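Local coordinates for peptidoglycan N-acetylglucosamine deacetylase (Bacillus cereus, PDB 4L1G), which removes acetyl groups from N-acetylglucosamine residues of peptidoglycan, and also of soluble chitin substrates, in a zinc-dependent hydrolysis that releases acetate, at residues 176-179 and 180-183; 207-210 and 211-215. All coordinates share one frame; numbering follows the deposited sequence.

Contact 1 (176-179 and 180-183); sequences LENQ and LKWA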
ATOM      1  N   LEU A 176      -3.503  -0.474 -17.189  1.00 12.51           N
ATOM      2  CA  LEU A 176      -4.064  -1.007 -18.429  1.00 13.18           C
ATOM      3  C   LEU A 176      -4.109  -2.529 -18.364  1.00 13.08           C
ATOM      4  O   LEU A 176      -3.385  -3.139 -17.577  1.00 12.53           O
ATOM      5  CB  LEU A 176      -3.241  -0.555 -19.636  1.00 13.98           C
ATOM      6  CG  LEU A 176      -3.166   0.951 -19.899  1.00 14.34           C
ATOM      7  CD1 LEU A 176      -2.360   1.233 -21.162  1.00 15.25           C
ATOM      8  CD2 LEU A 176      -4.557   1.559 -19.997  1.00 14.53           C
ATOM      9  N   GLU A 177      -4.953  -3.143 -19.187  1.00 15.24           N
ATOM     10  CA  GLU A 177      -5.133  -4.592 -19.135  1.00 15.71           C
ATOM     11  C   GLU A 177      -3.859  -5.363 -19.483  1.00 16.71           C
ATOM     12  O   GLU A 177      -3.526  -6.346 -18.821  1.00 17.35           O
ATOM     13  CB  GLU A 177      -6.291  -5.045 -20.029  1.00 16.12           C
ATOM     14  CG  GLU A 177      -6.585  -6.534 -19.913  1.00 16.75           C
ATOM     15  CD  GLU A 177      -7.853  -6.955 -20.633  1.00 17.09           C
ATOM     16  OE1 GLU A 177      -8.643  -6.073 -21.031  1.00 17.19           O
ATOM     17  OE2 GLU A 177      -8.063  -8.177 -20.796  1.00 17.81           O
ATOM     18  N   ASN A 178      -3.152  -4.917 -20.516  1.00 22.81           N
ATOM     19  CA  ASN A 178      -1.910  -5.567 -20.921  1.00 23.93           C
ATOM     20  C   ASN A 178      -0.822  -5.432 -19.866  1.00 23.70           C
ATOM     21  O   ASN A 178       0.018  -6.316 -19.708  1.00 24.72           O
ATOM     22  CB  ASN A 178      -1.421  -5.023 -22.265  1.00 24.18           C
ATOM     23  CG  ASN A 178      -2.229  -5.553 -23.432  1.00 24.97           C
ATOM     24  OD1 ASN A 178      -2.795  -6.645 -23.362  1.00 25.46           O
ATOM     25  ND2 ASN A 178      -2.287  -4.783 -24.513  1.00 25.41           N
ATOM     26  N   GLN A 179      -0.847  -4.316 -19.145  1.00 13.03           N
ATOM     27  CA  GLN A 179       0.076  -4.100 -18.043  1.00 12.25           C
ATOM     28  C   GLN A 179      -0.243  -5.070 -16.919  1.00 11.10           C
ATOM     29  O   GLN A 179       0.652  -5.661 -16.315  1.00 10.56           O
ATOM     30  CB  GLN A 179      -0.030  -2.660 -17.541  1.00 12.48           C
ATOM     31  CG  GLN A 179       0.376  -1.614 -18.569  1.00 13.59           C
ATOM     32  CD  GLN A 179       0.061  -0.203 -18.110  1.00 13.37           C
ATOM     33  OE1 GLN A 179      -0.731  -0.003 -17.192  1.00 12.77           O
ATOM     34  NE2 GLN A 179       0.682   0.782 -18.748  1.00 13.96           N
ATOM     35  N   LEU A 180      -1.532  -5.235 -16.651  1.00 13.22           N
ATOM     36  CA  LEU A 180      -1.997  -6.149 -15.619  1.00 13.36           C
ATOM     37  C   LEU A 180      -1.722  -7.592 -16.029  1.00 15.08           C
ATOM     38  O   LEU A 180      -1.383  -8.432 -15.195  1.00 15.70           O
ATOM     39  CB  LEU A 180      -3.489  -5.932 -15.371  1.00 12.58           C
ATOM     40  CG  LEU A 180      -4.176  -6.738 -14.271  1.00 12.56           C
ATOM     41  CD1 LEU A 180      -3.417  -6.627 -12.956  1.00 12.02           C
ATOM     42  CD2 LEU A 180      -5.609  -6.257 -14.105  1.00 11.56           C
ATOM     43  N   LYS A 181      -1.864  -7.868 -17.321  1.00 17.26           N
ATOM     44  CA  LYS A 181      -1.604  -9.199 -17.861  1.00 18.94           C
ATOM     45  C   LYS A 181      -0.135  -9.581 -17.704  1.00 19.77           C
ATOM     46  O   LYS A 181       0.181 -10.698 -17.297  1.00 20.78           O
ATOM     47  CB  LYS A 181      -2.021  -9.266 -19.331  1.00 19.34           C
ATOM     48  CG  LYS A 181      -1.688 -10.576 -20.026  1.00 20.93           C
ATOM     49  CD  LYS A 181      -2.259 -10.596 -21.437  1.00 21.11           C
ATOM     50  CE  LYS A 181      -1.754 -11.789 -22.237  1.00 22.60           C
ATOM     51  NZ  LYS A 181      -0.292 -11.707 -22.527  1.00 23.12           N
ATOM     52  N   TRP A 182       0.755  -8.646 -18.025  1.00 12.37           N
ATOM     53  CA  TRP A 182       2.189  -8.868 -17.863  1.00 12.68           C
ATOM     54  C   TRP A 182       2.557  -9.116 -16.401  1.00 12.03           C
ATOM     55  O   TRP A 182       3.323 -10.028 -16.096  1.00 12.40           O
ATOM     56  CB  TRP A 182       2.985  -7.682 -18.414  1.00 12.88           C
ATOM     57  CG  TRP A 182       4.472  -7.832 -18.266  1.00 13.29           C
ATOM     58  CD1 TRP A 182       5.312  -8.533 -19.086  1.00 14.28           C
ATOM     59  CD2 TRP A 182       5.296  -7.265 -17.239  1.00 12.83           C
ATOM     60  NE1 TRP A 182       6.607  -8.439 -18.630  1.00 14.48           N
ATOM     61  CE2 TRP A 182       6.624  -7.664 -17.500  1.00 13.60           C
ATOM     62  CE3 TRP A 182       5.040  -6.461 -16.124  1.00 11.97           C
ATOM     63  CZ2 TRP A 182       7.691  -7.286 -16.687  1.00 13.53           C
ATOM     64  CZ3 TRP A 182       6.101  -6.085 -15.318  1.00 11.90           C
ATOM     65  CH2 TRP A 182       7.410  -6.498 -15.605  1.00 12.67           C
ATOM     66  N   ALA A 183       2.003  -8.306 -15.505  1.00 10.10           N
ATOM     67  CA  ALA A 183       2.273  -8.438 -14.075  1.00  9.49           C
ATOM     68  C   ALA A 183       1.835  -9.796 -13.531  1.00  9.22           C
ATOM     69  O   ALA A 183       2.549 -10.421 -12.742  1.00  9.31           O
ATOM     70  CB  ALA A 183       1.596  -7.318 -13.304  1.00  9.16           C
TER
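Leu176 O and Leu180 N open the first turn of helix 177-185 with an i to i+4 hydrogen bond of 2.9 Å. Three more follow in step, Lys181 N to Glu177 O, Trp182 N to Asn178 O and Ala183 N to Gln179 O. The Glu177 O bond to Lys181 N is the shortest at 2.7 Å, and its N-H...O angle of 147° is the most bent of the four.

Gln179 reaches back to Leu176, and its OE1 accepts the backbone N of that residue at 2.8 Å, with the donor lying 47° out of the amide carbonyl plane. A CG set anti to the carbonyl carbon (chi1 -64°) and a chain extended beyond it carry the amide that way; NE2 binds Leu138 O, so both amide atoms have partners. Glu177 OE2 meets Tyr62 OH, while Lys181 NZ forms a salt bridge with Glu185.

The van der Waals contacts across the turn are those of CB atoms against carbonyl oxygens of the preceding turn: Leu180 CB is 3.5 Å from Glu177 O. Beyond them, Leu180 packs on Trp58 and Ile190, and Trp182 makes a cation-pi contact with Arg147 of helix 143-161.

The arrangement is one half of a capping box: Gln179 at N3 accepts the N-H of the N-cap residue Leu176, whose own apolar side chain cannot return a bond; such bonds are found at alpha-helix N-termini.

Contact 2 (207-210 and 211-215); sequences TITN and NVLGN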
ATOM      1  N   THR A 207     -11.879  13.747  10.642  1.00 22.28           N
ATOM      2  CA  THR A 207     -12.517  13.549   9.346  1.00 22.57           C
ATOM      3  C   THR A 207     -12.124  12.198   8.759  1.00 21.31           C
ATOM      4  O   THR A 207     -12.974  11.442   8.286  1.00 21.03           O
ATOM      5  CB  THR A 207     -12.130  14.662   8.352  1.00 23.36           C
ATOM      6  OG1 THR A 207     -12.581  15.929   8.850  1.00 24.31           O
ATOM      7  CG2 THR A 207     -12.755  14.408   6.989  1.00 23.28           C
ATOM      8  N   ILE A 208     -10.830  11.903   8.802  1.00 18.42           N
ATOM      9  CA  ILE A 208     -10.311  10.639   8.295  1.00 16.64           C
ATOM     10  C   ILE A 208     -10.864   9.457   9.082  1.00 15.75           C
ATOM     11  O   ILE A 208     -11.272   8.450   8.501  1.00 14.74           O
ATOM     12  CB  ILE A 208      -8.771  10.620   8.328  1.00 16.01           C
ATOM     13  CG1 ILE A 208      -8.222  11.691   7.386  1.00 16.81           C
ATOM     14  CG2 ILE A 208      -8.238   9.248   7.946  1.00 14.66           C
ATOM     15  CD1 ILE A 208      -6.729  11.874   7.467  1.00 16.36           C
ATOM     16  N   THR A 209     -10.893   9.595  10.405  1.00 14.73           N
ATOM     17  CA  THR A 209     -11.373   8.528  11.280  1.00 14.48           C
ATOM     18  C   THR A 209     -12.848   8.210  11.041  1.00 14.47           C
ATOM     19  O   THR A 209     -13.223   7.044  10.912  1.00 13.78           O
ATOM     20  CB  THR A 209     -11.160   8.877  12.767  1.00 15.43           C
ATOM     21  OG1 THR A 209      -9.760   9.039  13.025  1.00 15.48           O
ATOM     22  CG2 THR A 209     -11.713   7.775  13.663  1.00 15.29           C
ATOM     23  N   ASN A 210     -13.679   9.249  10.980  1.00 22.67           N
ATOM     24  CA  ASN A 210     -15.105   9.067  10.728  1.00 23.23           C
ATOM     25  C   ASN A 210     -15.354   8.449   9.359  1.00 22.69           C
ATOM     26  O   ASN A 210     -16.271   7.646   9.182  1.00 22.02           O
ATOM     27  CB  ASN A 210     -15.856  10.396  10.850  1.00 25.24           C
ATOM     28  CG  ASN A 210     -15.822  10.962  12.258  1.00 25.58           C
ATOM     29  OD1 ASN A 210     -15.527  10.253  13.223  1.00 24.49           O
ATOM     30  ND2 ASN A 210     -16.131  12.248  12.383  1.00 26.93           N
ATOM     31  N   ASN A 211     -14.524   8.831   8.396  1.00 27.71           N
ATOM     32  CA  ASN A 211     -14.583   8.272   7.055  1.00 26.62           C
ATOM     33  C   ASN A 211     -14.258   6.781   7.067  1.00 23.91           C
ATOM     34  O   ASN A 211     -15.040   5.966   6.575  1.00 22.79           O
ATOM     35  CB  ASN A 211     -13.619   9.030   6.138  1.00 27.17           C
ATOM     36  CG  ASN A 211     -13.541   8.438   4.742  1.00 25.32           C
ATOM     37  OD1 ASN A 211     -14.451   7.742   4.289  1.00 24.26           O
ATOM     38  ND2 ASN A 211     -12.445   8.720   4.047  1.00 24.85           N
ATOM     39  N   VAL A 212     -13.107   6.434   7.636  1.00 12.96           N
ATOM     40  CA  VAL A 212     -12.656   5.045   7.689  1.00 11.54           C
ATOM     41  C   VAL A 212     -13.631   4.138   8.438  1.00 11.61           C
ATOM     42  O   VAL A 212     -13.986   3.068   7.951  1.00 11.09           O
ATOM     43  CB  VAL A 212     -11.250   4.924   8.326  1.00 11.42           C
ATOM     44  CG1 VAL A 212     -10.896   3.467   8.580  1.00 10.80           C
ATOM     45  CG2 VAL A 212     -10.207   5.576   7.437  1.00 11.26           C
ATOM     46  N   LEU A 213     -14.068   4.573   9.617  1.00 17.29           N
ATOM     47  CA  LEU A 213     -14.973   3.772  10.439  1.00 16.90           C
ATOM     48  C   LEU A 213     -16.351   3.614   9.804  1.00 17.38           C
ATOM     49  O   LEU A 213     -17.053   2.634  10.060  1.00 16.64           O
ATOM     50  CB  LEU A 213     -15.113   4.373  11.841  1.00 18.03           C
ATOM     51  CG  LEU A 213     -14.232   3.760  12.931  1.00 16.91           C
ATOM     52  CD1 LEU A 213     -14.597   2.297  13.148  1.00 15.54           C
ATOM     53  CD2 LEU A 213     -12.760   3.898  12.583  1.00 16.23           C
ATOM     54  N   GLY A 214     -16.733   4.581   8.979  1.00 16.79           N
ATOM     55  CA  GLY A 214     -18.027   4.546   8.327  1.00 17.33           C
ATOM     56  C   GLY A 214     -18.044   3.675   7.087  1.00 15.58           C
ATOM     57  O   GLY A 214     -19.111   3.260   6.635  1.00 15.37           O
ATOM     58  N   ASN A 215     -16.865   3.389   6.536  1.00 19.78           N
ATOM     59  CA  ASN A 215     -16.781   2.664   5.269  1.00 18.17           C
ATOM     60  C   ASN A 215     -15.945   1.385   5.307  1.00 16.45           C
ATOM     61  O   ASN A 215     -15.696   0.777   4.266  1.00 15.49           O
ATOM     62  CB  ASN A 215     -16.265   3.586   4.159  1.00 18.52           C
ATOM     63  CG  ASN A 215     -17.181   4.772   3.913  1.00 20.58           C
ATOM     64  OD1 ASN A 215     -18.190   4.657   3.216  1.00 20.35           O
ATOM     65  ND2 ASN A 215     -16.833   5.920   4.486  1.00 22.36           N
TER
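Val212 N points at Ile208 O over 2.9 Å with an N-H...O angle of 169°, and Leu213 N meets Thr209 O just as straight. Asn211 N is satisfied by Thr207 O at 3.0 Å. The series falters at Gly214, whose N makes only a weak bond to Asn210 O, bent to 133°, and a second weak one to Asn211 O.

Asn211 O is an acceptor in demand: besides the weak approaches of Gly214 N and Asn215 N, it takes ND2 of Asn215 at 2.8 Å, the donor tilted 22° from the carbonyl plane. Asn215 N also bonds Val212 O, an oxygen that has Ser216 OG as a further partner.

This helix connects strand 195-196 to strand 221-225 in a beta-alpha-beta unit of the NodB homology domain, whose fold is a distorted TIM barrel. Asn211 ties it to the first strand, its ND2 binding Asp196 O.

The threonine hydroxyls are engaged as well, Thr209 OG1 with Ala205 O one turn back and Thr207 OG1 with Ser204 OG. With OG1 beside its own backbone N, Thr209 has CG2 anti to that N, and this methyl lies 4.2 Å from Leu213 CD2, the two side chains alongside one another. Ile208 and Val212 meet through their CG2 methyls, also at 4.2 Å, and both pack against helix 233-248, Ile208 on Ala238 and Val212 on Ile242.

In the fold
Contact 1 closes before contact 2 opens along the chain, and the two turns lie on separate helices, 177-185 and 205-215, with centres 32 Å apart and nearest atoms about 22 Å apart, so neither touches the other. Both lie within the NodB homology range and well out from the middle of the chain, at about 19 Å and 18 Å from its centre to theirs. Their relation to the catalytic centre differs. Contact 1 is remote from the zinc ligands Asp81, His131 and His135, whereas in contact 2 the side chain of Ile208 is about 9 Å from that of His225, the predicted proton donor, which ends strand 221-225.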